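Local coordinates for nucleoside hydrolase, putative (PDB 3FZ0), which is a putative nucleoside hydrolase that binds a calcium ion within an alpha/beta fold built on a mixed central sheet, at residues Leu25-Gln29 and Val287-Arg292; Val206-Thr211 and Val280-Ala286; Val212-Trp218 and Val277-Val281; Arg292-Asp298 and Lys342-Met347. The protein carries 2 engineered substitutions. All blocks are in the same frame, centred on the assembly; numbering follows the deposited sequence.

Interaction 1: residues Leu25-Gln29 and Val287-Arg292; sequences LAMTQ and VLVAIR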
loop_
_atom_site.group_PDB
_atom_site.type_symbol
_atom_site.label_atom_id
_atom_site.label_comp_id
_atom_site.label_asym_id
_atom_site.label_seq_id
_atom_site.Cartn_x
_atom_site.Cartn_y
_atom_site.Cartn_z
ATOM N N LEU B 25 24.446 30.405 7.348
ATOM C CA LEU B 25 24.670 30.180 8.764
ATOM C C LEU B 25 25.914 29.303 8.946
ATOM O O LEU B 25 26.837 29.661 9.720
ATOM C CB LEU B 25 23.432 29.568 9.411
ATOM C CG LEU B 25 23.210 29.587 10.925
ATOM C CD1 LEU B 25 21.787 29.129 11.224
ATOM C CD2 LEU B 25 24.156 28.717 11.650
ATOM N N ALA B 26 25.962 28.177 8.234
ATOM C CA ALA B 26 27.180 27.332 8.208
ATOM C C ALA B 26 28.457 28.109 7.868
ATOM O O ALA B 26 29.487 27.875 8.484
ATOM C CB ALA B 26 27.009 26.197 7.237
ATOM N N MET B 27 28.371 29.040 6.912
ATOM C CA MET B 27 29.552 29.741 6.440
ATOM C C MET B 27 30.022 30.889 7.295
ATOM O O MET B 27 31.052 31.462 6.980
ATOM C CB MET B 27 29.345 30.237 5.015
ATOM C CG MET B 27 29.543 29.161 3.981
ATOM S SD MET B 27 29.244 29.823 2.357
ATOM C CE MET B 27 27.765 30.752 2.681
ATOM N N THR B 28 29.275 31.252 8.336
ATOM C CA THR B 28 29.588 32.453 9.134
ATOM C C THR B 28 29.782 32.070 10.595
ATOM O O THR B 28 29.765 32.887 11.475
ATOM C CB THR B 28 28.479 33.525 9.046
ATOM O OG1 THR B 28 27.204 32.974 9.465
ATOM C CG2 THR B 28 28.402 34.092 7.639
ATOM N N GLN B 29 29.942 30.794 10.852
ATOM C CA GLN B 29 30.066 30.300 12.196
ATOM C C GLN B 29 31.543 29.932 12.397
ATOM O O GLN B 29 32.201 29.455 11.471
ATOM C CB GLN B 29 29.126 29.102 12.329
ATOM C CG GLN B 29 28.680 28.768 13.733
ATOM C CD GLN B 29 27.750 29.786 14.385
ATOM O OE1 GLN B 29 27.182 30.666 13.741
ATOM N NE2 GLN B 29 27.584 29.638 15.690
ATOM N N VAL B 287 20.796 23.172 10.139
ATOM C CA VAL B 287 22.216 23.577 10.211
ATOM C C VAL B 287 22.624 23.970 11.646
ATOM O O VAL B 287 23.690 23.563 12.111
ATOM C CB VAL B 287 22.610 24.699 9.174
ATOM C CG1 VAL B 287 24.011 25.195 9.412
ATOM C CG2 VAL B 287 22.490 24.145 7.736
ATOM N N LEU B 288 21.774 24.707 12.355
ATOM C CA LEU B 288 22.072 25.041 13.742
ATOM C C LEU B 288 22.231 23.796 14.632
ATOM O O LEU B 288 23.152 23.719 15.474
ATOM C CB LEU B 288 20.997 25.961 14.309
ATOM C CG LEU B 288 21.229 26.411 15.747
ATOM C CD1 LEU B 288 22.268 27.481 15.752
ATOM C CD2 LEU B 288 19.923 26.923 16.294
ATOM N N VAL B 289 21.344 22.820 14.446
ATOM C CA VAL B 289 21.409 21.596 15.232
ATOM C C VAL B 289 22.737 20.885 14.991
ATOM O O VAL B 289 23.338 20.382 15.926
ATOM C CB VAL B 289 20.190 20.687 14.984
ATOM C CG1 VAL B 289 20.417 19.270 15.514
ATOM C CG2 VAL B 289 18.959 21.294 15.643
ATOM N N ALA B 290 23.183 20.854 13.735
ATOM C CA ALA B 290 24.417 20.167 13.356
ATOM C C ALA B 290 25.631 20.776 13.989
ATOM O O ALA B 290 26.523 20.077 14.426
ATOM C CB ALA B 290 24.599 20.190 11.857
ATOM N N ILE B 291 25.698 22.089 14.008
ATOM C CA ILE B 291 26.932 22.722 14.452
ATOM C C ILE B 291 26.922 23.216 15.904
ATOM O O ILE B 291 27.983 23.354 16.496
ATOM C CB ILE B 291 27.472 23.748 13.435
ATOM C CG1 ILE B 291 26.533 24.911 13.229
ATOM C CG2 ILE B 291 27.634 23.073 12.093
ATOM C CD1 ILE B 291 26.782 25.630 11.858
ATOM N N ARG B 292 25.732 23.451 16.468
ATOM C CA ARG B 292 25.624 23.800 17.869
ATOM C C ARG B 292 24.697 22.837 18.567
ATOM O O ARG B 292 23.534 23.160 18.785
ATOM C CB ARG B 292 25.131 25.238 18.052
ATOM C CG ARG B 292 25.932 26.288 17.306
ATOM C CD ARG B 292 25.807 27.633 17.966
ATOM N NE ARG B 292 26.829 27.816 18.982
ATOM C CZ ARG B 292 26.673 28.516 20.105
ATOM N NH1 ARG B 292 25.524 29.113 20.379
ATOM N NH2 ARG B 292 27.688 28.630 20.968
#

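Interaction 2: residues Val206-Thr211 and Val280-Ala286; sequences VNWEVT and VVPDAVA. With CA (calcium ion), chain G.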
loop_
_atom_site.group_PDB
_atom_site.type_symbol
_atom_site.label_atom_id
_atom_site.label_comp_id
_atom_site.label_asym_id
_atom_site.label_seq_id
_atom_site.Cartn_x
_atom_site.Cartn_y
_atom_site.Cartn_z
ATOM N N VAL B 206 15.595 16.684 12.115
ATOM C CA VAL B 206 15.078 18.032 12.309
ATOM C C VAL B 206 13.779 18.163 11.493
ATOM O O VAL B 206 13.783 18.429 10.271
ATOM C CB VAL B 206 16.138 19.076 12.005
ATOM C CG1 VAL B 206 15.618 20.512 12.314
ATOM C CG2 VAL B 206 17.437 18.732 12.812
ATOM N N ASN B 207 12.671 17.931 12.195
ATOM C CA ASN B 207 11.366 17.779 11.571
ATOM C C ASN B 207 10.645 19.104 11.492
ATOM O O ASN B 207 11.041 20.089 12.135
ATOM C CB ASN B 207 10.507 16.772 12.350
ATOM C CG ASN B 207 10.501 17.053 13.833
ATOM O OD1 ASN B 207 9.724 17.869 14.327
ATOM N ND2 ASN B 207 11.413 16.415 14.553
ATOM N N TRP B 208 9.554 19.100 10.735
ATOM C CA TRP B 208 8.743 20.285 10.501
ATOM C C TRP B 208 8.292 21.010 11.786
ATOM O O TRP B 208 8.526 22.226 11.925
ATOM C CB TRP B 208 7.541 19.905 9.626
ATOM C CG TRP B 208 6.490 20.973 9.446
ATOM C CD1 TRP B 208 5.188 20.902 9.859
ATOM C CD2 TRP B 208 6.634 22.234 8.784
ATOM N NE1 TRP B 208 4.526 22.019 9.494
ATOM C CE2 TRP B 208 5.374 22.866 8.831
ATOM C CE3 TRP B 208 7.708 22.903 8.171
ATOM C CZ2 TRP B 208 5.145 24.174 8.296
ATOM C CZ3 TRP B 208 7.482 24.195 7.617
ATOM C CH2 TRP B 208 6.214 24.812 7.692
ATOM N N GLU B 209 7.670 20.285 12.712
ATOM C CA GLU B 209 7.070 20.909 13.907
ATOM C C GLU B 209 8.109 21.555 14.810
ATOM O O GLU B 209 7.900 22.625 15.319
ATOM C CB GLU B 209 6.207 19.928 14.711
ATOM C CG GLU B 209 4.972 19.402 13.946
ATOM C CD GLU B 209 5.247 18.128 13.130
ATOM O OE1 GLU B 209 6.418 17.886 12.784
ATOM O OE2 GLU B 209 4.296 17.361 12.833
ATOM N N VAL B 210 9.269 20.952 14.964
ATOM C CA VAL B 210 10.278 21.612 15.769
ATOM C C VAL B 210 10.789 22.886 15.092
ATOM O O VAL B 210 11.164 23.829 15.792
ATOM C CB VAL B 210 11.426 20.659 16.198
ATOM C CG1 VAL B 210 12.395 20.393 15.050
ATOM C CG2 VAL B 210 12.134 21.238 17.383
ATOM N N THR B 211 10.776 22.944 13.762
ATOM C CA THR B 211 11.196 24.189 13.083
ATOM C C THR B 211 10.099 25.247 13.156
ATOM O O THR B 211 10.388 26.428 13.337
ATOM C CB THR B 211 11.745 23.976 11.656
ATOM O OG1 THR B 211 10.676 23.617 10.779
ATOM C CG2 THR B 211 12.848 22.863 11.645
ATOM N N VAL B 280 8.910 30.802 9.298
ATOM C CA VAL B 280 9.581 29.544 9.601
ATOM C C VAL B 280 10.715 29.346 8.614
ATOM O O VAL B 280 10.499 29.461 7.423
ATOM C CB VAL B 280 8.607 28.367 9.477
ATOM C CG1 VAL B 280 9.247 27.061 9.942
ATOM C CG2 VAL B 280 7.341 28.644 10.280
ATOM N N VAL B 281 11.921 29.060 9.113
ATOM C CA VAL B 281 13.109 28.870 8.269
ATOM C C VAL B 281 13.743 27.481 8.507
ATOM O O VAL B 281 14.826 27.374 9.044
ATOM C CB VAL B 281 14.150 30.013 8.510
ATOM C CG1 VAL B 281 15.210 30.003 7.431
ATOM C CG2 VAL B 281 13.466 31.360 8.517
ATOM N N PRO B 282 13.063 26.404 8.095
ATOM C CA PRO B 282 13.434 25.042 8.531
ATOM C C PRO B 282 14.876 24.632 8.327
ATOM O O PRO B 282 15.500 24.109 9.278
ATOM C CB PRO B 282 12.481 24.138 7.750
ATOM C CG PRO B 282 11.255 25.010 7.574
ATOM C CD PRO B 282 11.863 26.379 7.235
ATOM N N ASP B 283 15.419 24.824 7.121
ATOM C CA ASP B 283 16.814 24.378 6.872
ATOM C C ASP B 283 17.839 25.053 7.774
ATOM O O ASP B 283 18.842 24.442 8.119
ATOM C CB ASP B 283 17.196 24.573 5.416
ATOM C CG ASP B 283 16.406 23.680 4.494
ATOM O OD1 ASP B 283 15.945 22.616 4.942
ATOM O OD2 ASP B 283 16.238 24.034 3.309
ATOM N N ALA B 284 17.589 26.299 8.174
ATOM C CA ALA B 284 18.529 27.008 9.048
ATOM C C ALA B 284 18.547 26.364 10.419
ATOM O O ALA B 284 19.603 26.290 11.065
ATOM C CB ALA B 284 18.195 28.503 9.151
ATOM N N VAL B 285 17.385 25.874 10.857
ATOM C CA VAL B 285 17.287 25.206 12.153
ATOM C C VAL B 285 18.118 23.903 12.138
ATOM O O VAL B 285 18.823 23.557 13.101
ATOM C CB VAL B 285 15.784 24.982 12.577
ATOM C CG1 VAL B 285 15.658 24.258 13.924
ATOM C CG2 VAL B 285 15.034 26.295 12.668
ATOM N N ALA B 286 18.060 23.181 11.029
ATOM C CA ALA B 286 18.803 21.939 10.898
ATOM C C ALA B 286 20.318 22.210 10.939
ATOM O O ALA B 286 21.050 21.539 11.679
ATOM C CB ALA B 286 18.402 21.211 9.598
HETATM CA CA CA G . 15.499 22.745 1.374
HETATM O O HOH W 1 12.096 28.138 11.724
HETATM O O HOH W 2 14.258 21.874 3.098
HETATM O O HOH W 3 13.475 21.328 0.288
HETATM O O HOH W 4 13.675 24.375 1.445
#

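Interaction 3: residues Val212-Trp218 and Val277-Val281; sequences VNSPMTW and VTCVV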
loop_
_atom_site.group_PDB
_atom_site.type_symbol
_atom_site.label_atom_id
_atom_site.label_comp_id
_atom_site.label_asym_id
_atom_site.label_seq_id
_atom_site.Cartn_x
_atom_site.Cartn_y
_atom_site.Cartn_z
ATOM N N VAL B 212 8.836 24.831 13.070
ATOM C CA VAL B 212 7.738 25.765 13.262
ATOM C C VAL B 212 7.826 26.426 14.661
ATOM O O VAL B 212 7.474 27.619 14.841
ATOM C CB VAL B 212 6.370 25.065 13.087
ATOM C CG1 VAL B 212 5.177 26.016 13.510
ATOM C CG2 VAL B 212 6.215 24.587 11.650
ATOM N N ASN B 213 8.294 25.632 15.631
ATOM C CA ASN B 213 8.439 26.054 17.016
ATOM C C ASN B 213 9.626 26.973 17.271
ATOM O O ASN B 213 9.764 27.531 18.358
ATOM C CB ASN B 213 8.588 24.839 17.913
ATOM C CG ASN B 213 8.453 25.197 19.382
ATOM O OD1 ASN B 213 9.394 25.035 20.174
ATOM N ND2 ASN B 213 7.295 25.736 19.742
ATOM N N SER B 214 10.501 27.098 16.274
ATOM C CA SER B 214 11.676 27.978 16.370
ATOM C C SER B 214 11.785 28.890 15.133
ATOM O O SER B 214 12.698 28.735 14.318
ATOM C CB SER B 214 12.948 27.141 16.519
ATOM O OG SER B 214 14.039 27.983 16.727
ATOM N N PRO B 215 10.833 29.820 14.979
ATOM C CA PRO B 215 10.819 30.664 13.787
ATOM C C PRO B 215 11.477 32.001 14.042
ATOM O O PRO B 215 11.900 32.305 15.163
ATOM C CB PRO B 215 9.324 30.912 13.588
ATOM C CG PRO B 215 8.741 30.895 15.005
ATOM C CD PRO B 215 9.704 30.132 15.886
ATOM N N MET B 216 11.515 32.852 13.033
ATOM C CA MET B 216 11.781 34.254 13.340
ATOM C C MET B 216 10.480 35.037 13.198
ATOM O O MET B 216 9.591 34.661 12.417
ATOM C CB MET B 216 12.905 34.833 12.497
ATOM C CG MET B 216 12.591 34.904 11.055
ATOM S SD MET B 216 13.949 35.599 10.115
ATOM C CE MET B 216 13.371 35.172 8.443
ATOM N N THR B 217 10.353 36.081 13.991
ATOM C CA THR B 217 9.293 37.054 13.829
ATOM C C THR B 217 9.573 37.939 12.598
ATOM O O THR B 217 10.742 38.209 12.265
ATOM C CB THR B 217 9.246 37.926 15.109
ATOM O OG1 THR B 217 8.685 37.159 16.187
ATOM C CG2 THR B 217 8.425 39.135 14.905
ATOM N N TRP B 218 8.520 38.399 11.928
ATOM C CA TRP B 218 8.677 39.408 10.890
ATOM C C TRP B 218 9.342 40.675 11.426
ATOM O O TRP B 218 10.139 41.295 10.720
ATOM C CB TRP B 218 7.362 39.698 10.152
ATOM C CG TRP B 218 6.975 38.549 9.246
ATOM C CD1 TRP B 218 5.897 37.715 9.395
ATOM C CD2 TRP B 218 7.685 38.080 8.083
ATOM N NE1 TRP B 218 5.892 36.771 8.406
ATOM C CE2 TRP B 218 6.965 36.969 7.580
ATOM C CE3 TRP B 218 8.846 38.500 7.417
ATOM C CZ2 TRP B 218 7.368 36.252 6.442
ATOM C CZ3 TRP B 218 9.257 37.792 6.265
ATOM C CH2 TRP B 218 8.515 36.673 5.796
ATOM N N VAL B 277 2.489 36.377 11.749
ATOM C CA VAL B 277 3.493 37.131 12.505
ATOM C C VAL B 277 4.869 36.431 12.470
ATOM O O VAL B 277 5.912 37.095 12.623
ATOM C CB VAL B 277 3.053 37.400 13.995
ATOM C CG1 VAL B 277 4.142 38.165 14.778
ATOM C CG2 VAL B 277 1.699 38.160 14.055
ATOM N N THR B 278 4.877 35.110 12.258
ATOM C CA THR B 278 6.156 34.375 12.251
ATOM C C THR B 278 6.534 33.839 10.871
ATOM O O THR B 278 5.666 33.551 10.047
ATOM C CB THR B 278 6.211 33.212 13.276
ATOM O OG1 THR B 278 5.475 32.115 12.767
ATOM C CG2 THR B 278 5.639 33.600 14.608
ATOM N N CYS B 279 7.843 33.739 10.653
ATOM C CA CYS B 279 8.421 33.189 9.458
ATOM C C CYS B 279 9.281 31.970 9.823
ATOM O O CYS B 279 10.261 32.090 10.567
ATOM C CB CYS B 279 9.272 34.259 8.778
ATOM S SG CYS B 279 9.970 33.673 7.218
ATOM N N VAL B 280 8.910 30.802 9.298
ATOM C CA VAL B 280 9.581 29.544 9.601
ATOM C C VAL B 280 10.715 29.346 8.614
ATOM O O VAL B 280 10.499 29.461 7.423
ATOM C CB VAL B 280 8.607 28.367 9.477
ATOM C CG1 VAL B 280 9.247 27.061 9.942
ATOM C CG2 VAL B 280 7.341 28.644 10.280
ATOM N N VAL B 281 11.921 29.060 9.113
ATOM C CA VAL B 281 13.109 28.870 8.269
ATOM C C VAL B 281 13.743 27.481 8.507
ATOM O O VAL B 281 14.826 27.374 9.044
ATOM C CB VAL B 281 14.150 30.013 8.510
ATOM C CG1 VAL B 281 15.210 30.003 7.431
ATOM C CG2 VAL B 281 13.466 31.360 8.517
HETATM O O HOH W 1 12.096 28.138 11.724
#

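Interaction 4: residues Arg292-Asp298 and Lys342-Met347; sequences RPESVLD and KVDNEM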
loop_
_atom_site.group_PDB
_atom_site.type_symbol
_atom_site.label_atom_id
_atom_site.label_comp_id
_atom_site.label_asym_id
_atom_site.label_seq_id
_atom_site.Cartn_x
_atom_site.Cartn_y
_atom_site.Cartn_z
ATOM N N ARG B 292 25.732 23.451 16.468
ATOM C CA ARG B 292 25.624 23.800 17.869
ATOM C C ARG B 292 24.697 22.837 18.567
ATOM O O ARG B 292 23.534 23.160 18.785
ATOM C CB ARG B 292 25.131 25.238 18.052
ATOM C CG ARG B 292 25.932 26.288 17.306
ATOM C CD ARG B 292 25.807 27.633 17.966
ATOM N NE ARG B 292 26.829 27.816 18.982
ATOM C CZ ARG B 292 26.673 28.516 20.105
ATOM N NH1 ARG B 292 25.524 29.113 20.379
ATOM N NH2 ARG B 292 27.688 28.630 20.968
ATOM N N PRO B 293 25.216 21.645 18.935
ATOM C CA PRO B 293 24.371 20.578 19.499
ATOM C C PRO B 293 23.673 20.997 20.800
ATOM O O PRO B 293 22.670 20.407 21.170
ATOM C CB PRO B 293 25.368 19.439 19.777
ATOM C CG PRO B 293 26.722 20.151 19.934
ATOM C CD PRO B 293 26.638 21.247 18.888
ATOM N N GLU B 294 24.207 22.013 21.467
ATOM C CA GLU B 294 23.655 22.544 22.709
ATOM C C GLU B 294 22.351 23.313 22.468
ATOM O O GLU B 294 21.625 23.615 23.411
ATOM C CB GLU B 294 24.688 23.419 23.454
ATOM C CG GLU B 294 25.113 24.725 22.704
ATOM C CD GLU B 294 26.337 24.561 21.735
ATOM O OE1 GLU B 294 26.587 23.443 21.220
ATOM O OE2 GLU B 294 27.052 25.576 21.488
ATOM N N SER B 295 22.048 23.598 21.202
ATOM C CA SER B 295 20.772 24.218 20.821
ATOM C C SER B 295 19.581 23.263 20.908
ATOM O O SER B 295 18.447 23.715 20.839
ATOM C CB SER B 295 20.833 24.795 19.408
ATOM O OG SER B 295 20.750 23.749 18.452
ATOM N N VAL B 296 19.850 21.961 21.023
ATOM C CA VAL B 296 18.798 20.979 21.171
ATOM C C VAL B 296 18.403 20.988 22.641
ATOM O O VAL B 296 19.140 20.527 23.477
ATOM C CB VAL B 296 19.261 19.553 20.694
ATOM C CG1 VAL B 296 18.250 18.458 21.064
ATOM C CG2 VAL B 296 19.565 19.539 19.198
ATOM N N LEU B 297 17.243 21.534 22.949
ATOM C CA LEU B 297 16.746 21.565 24.329
ATOM C C LEU B 297 16.024 20.274 24.722
ATOM O O LEU B 297 16.019 19.897 25.893
ATOM C CB LEU B 297 15.846 22.789 24.574
ATOM C CG LEU B 297 16.537 24.173 24.572
ATOM C CD1 LEU B 297 15.539 25.336 24.843
ATOM C CD2 LEU B 297 17.814 24.246 25.521
ATOM N N ASP B 298 15.422 19.606 23.739
ATOM C CA ASP B 298 14.644 18.398 23.984
ATOM C C ASP B 298 14.634 17.523 22.751
ATOM O O ASP B 298 14.565 18.030 21.615
ATOM C CB ASP B 298 13.207 18.749 24.383
ATOM C CG ASP B 298 12.581 17.715 25.295
ATOM O OD1 ASP B 298 13.136 16.589 25.481
ATOM O OD2 ASP B 298 11.498 18.020 25.827
ATOM N N LYS B 342 12.540 20.132 20.682
ATOM C CA LYS B 342 12.729 21.543 20.992
ATOM C C LYS B 342 14.139 22.078 20.716
ATOM O O LYS B 342 15.132 21.511 21.180
ATOM C CB LYS B 342 12.330 21.896 22.428
ATOM C CG LYS B 342 12.239 23.411 22.573
ATOM C CD LYS B 342 11.448 23.841 23.747
ATOM C CE LYS B 342 11.373 25.409 23.845
ATOM N NZ LYS B 342 10.469 26.032 22.811
ATOM N N VAL B 343 14.182 23.182 19.973
ATOM C CA VAL B 343 15.395 23.932 19.688
ATOM C C VAL B 343 15.376 25.287 20.381
ATOM O O VAL B 343 14.328 25.944 20.467
ATOM C CB VAL B 343 15.610 24.093 18.175
ATOM C CG1 VAL B 343 16.680 25.133 17.856
ATOM C CG2 VAL B 343 16.024 22.734 17.569
ATOM N N ASP B 344 16.550 25.696 20.873
ATOM C CA ASP B 344 16.741 26.959 21.601
ATOM C C ASP B 344 16.537 28.112 20.625
ATOM O O ASP B 344 17.395 28.356 19.779
ATOM C CB ASP B 344 18.150 26.984 22.173
ATOM C CG ASP B 344 18.394 28.145 23.104
ATOM O OD1 ASP B 344 17.883 29.270 22.879
ATOM O OD2 ASP B 344 19.142 27.938 24.084
ATOM N N ASN B 345 15.387 28.782 20.716
ATOM C CA ASN B 345 15.062 29.909 19.807
ATOM C C ASN B 345 16.068 31.069 19.898
ATOM O O ASN B 345 16.497 31.612 18.903
ATOM C CB ASN B 345 13.637 30.456 20.013
ATOM C CG ASN B 345 13.213 31.368 18.877
ATOM O OD1 ASN B 345 13.269 30.965 17.699
ATOM N ND2 ASN B 345 12.846 32.613 19.201
ATOM N N GLU B 346 16.429 31.408 21.124
ATOM C CA GLU B 346 17.418 32.425 21.417
ATOM C C GLU B 346 18.761 32.166 20.675
ATOM O O GLU B 346 19.284 33.072 20.034
ATOM C CB GLU B 346 17.585 32.511 22.932
ATOM C CG GLU B 346 18.269 33.771 23.441
ATOM C CD GLU B 346 17.747 34.196 24.840
ATOM O OE1 GLU B 346 16.670 33.677 25.281
ATOM O OE2 GLU B 346 18.403 35.077 25.486
ATOM N N MET B 347 19.269 30.922 20.718
ATOM C CA MET B 347 20.516 30.579 20.023
ATOM C C MET B 347 20.345 30.654 18.515
ATOM O O MET B 347 21.285 31.037 17.807
ATOM C CB MET B 347 21.008 29.188 20.386
ATOM C CG MET B 347 21.893 29.119 21.590
ATOM S SD MET B 347 22.609 27.474 21.812
ATOM C CE MET B 347 23.288 27.185 20.219
#

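Interaction 1: residues Leu25-Gln29 and Val287-Arg292
Two helix ends pack side by side on one face of the central sheet of this alpha/beta fold: the last residues of helix 17-27 lie against the last turn of helix 282-291. The contact buries 273 Å² and has no hydrogen bond between the segments, so it rests on side-chain packing. Leu25 points across: its CD2 lies 4.2 Å from Val287 CG1 and 4.1 Å from Ile291 CD1, while its CD1 reaches Leu288 CB at 4.5 Å. Ala26 stands at the closest backbone approach, its CA 6.5 Å from the CA of Val287, and the small side chain lets Val287 CG1 come within 3.8 Å of both its N and its CB. Ile291 CD1 sits 4.0 Å from Ala26 CA. Beneath, Ala26 rests on Ile11 and Val34 and Ile291 on Leu9 and Val32, side chains of two neighbouring parallel strands. At Gln29 the chain turns back to the partner: CG packs on Ile291 CD1 at 4.1 Å, and NE2 lies 3.5 Å from CD of Arg292, the first residue beyond helix 282-291.

Interaction 2: residues Val206-Thr211 and Val280-Ala286
A single water makes the polar link here: water 1 donates to Thr211 O (2.9 Å) and accepts from Val281 N (2.8 Å), while no direct hydrogen bond joins the segments. The contact sets the end of strand 203-206 and the start of helix 208-212 against the N-terminal turns of helix 282-291. Val206 packs on that helix, CG1 to Val285 CG1 at 4.1 Å and CB to Ala286 CB at 3.9 Å. Thr211 fills the centre, with its CG2 3.7 Å from Val285 CB and its OG1 3.5 Å from Pro282 CG. Pro282 CG also meets the edge of the Trp208 ring at CZ3 (3.9 Å); the indole NE1 is hydrogen-bonded to Tyr322 OH of the second subunit. Next to Pro282, Asp283 sends OD2 to the calcium ion at 2.4 Å, where waters 2, 3 and 4, Asp14, Asp19 and Leu134 also bind; water 2 donates to Asp283 OD1 at 2.6 Å. Two side chains of 206-211 are also bonded within it: Asn207 OD1 caps its helix by accepting from Val210 N (3.2 Å), and Thr211 OG1 donates to Trp208 O (2.8 Å). Packing and one water thus join 206-211 to the helix whose first turn carries a calcium ligand, and probably help place it.

Interaction 3: residues Val212-Trp218 and Val277-Val281
Backbone hydrogen bonds define a short two-stranded antiparallel sheet, separate from the central one. Met216 and Cys279 form its hydrogen-bonded pair, with Met216 N to Cys279 O at 2.9 Å and Cys279 N to Met216 O at 2.6 Å; Trp218 N adds a bond to Val277 O at 3.0 Å. Between them Thr217 and Thr278 are a non-hydrogen-bonded pair, flanked by CA-H...O contacts from Thr278 CA to Met216 O (3.5 Å) and from Thr217 CA to Val277 O (3.6 Å). Water 1 extends the pairing, donating to Ser214 O (2.7 Å) and accepting from Val281 N (2.8 Å). Aromatic contacts come from Trp218: Cys279 CB lies over its six-membered ring in a CH-pi contact, 3.8 Å from the centroid, and Cys279 SG is 4.2 Å from the same centroid, obliquely placed. Among apolar contacts, Met216 CE touches Cys279 SG (3.9 Å) and Val281 CG2 (3.8 Å). Main-chain bonds thus set the register, while Cys279 packs against the Met216 methyl and the Trp218 ring, with Phe250 and Leu253 also touching it.

Interaction 4: residues Arg292-Asp298 and Lys342-Met347
A classic beta bulge marks this antiparallel pairing, where strand 296-306 begins alongside the end of strand 337-343 in the central sheet. Lys342 O accepts twice, from Leu297 N at 2.8 Å and from Asp298 N at 3.2 Å, so two residues face one and the register shifts by a residue. Lys342 N donates back to Asp298 O at 3.1 Å. Past the non-hydrogen-bonded pair Val296 and Val343, Ser295 O accepts a hydrogen bond from Asp344 N at 2.7 Å. Asp344 is also the N-cap of helix 345-356: its OD1 accepts from Met347 N at 3.1 Å. In the 3-10 turn before the strand, Arg292 O receives both Ser295 N and Ser295 OG, each at 2.9 Å. Lys342 NZ is hydrogen-bonded to Asn213 OD1. Arg292 NH2 is 3.2 Å from Glu294 OE2, a salt bridge of charge alone, since the oxygen lies well out of the guanidinium plane. Two side chains add contacts to these bonds: Leu297 CD1 is 3.8 Å from Asp344 CA, and Met347 reaches over the turn, its CE 3.5 Å from Ser295 CB and only 3.0 Å from Arg292 NH1.

Overall arrangement
From the N terminus, helix 17-27 opens interaction 1, which closes the longest loop only when the chain reaches the end of helix 282-291. Nested inside it, interaction 2 opens at strand 203-206, and interaction 3 follows at once; after strand 278-279 returns, interaction 3 closes just ahead of interaction 2, the two sharing Val280, Val281 and water 1. Interaction 4 starts in series at Arg292, shared with interaction 1, and closes with strand 337-343 and helix 345-356; none of the loops cross. Helix 282-291, which carries a calcium ligand, is the common element: Val289 (interaction 1) and Val285 (interaction 2) pack on Val343 of interaction 4, tying it to the central sheet; Asn213 of interaction 3 bonds to Lys342.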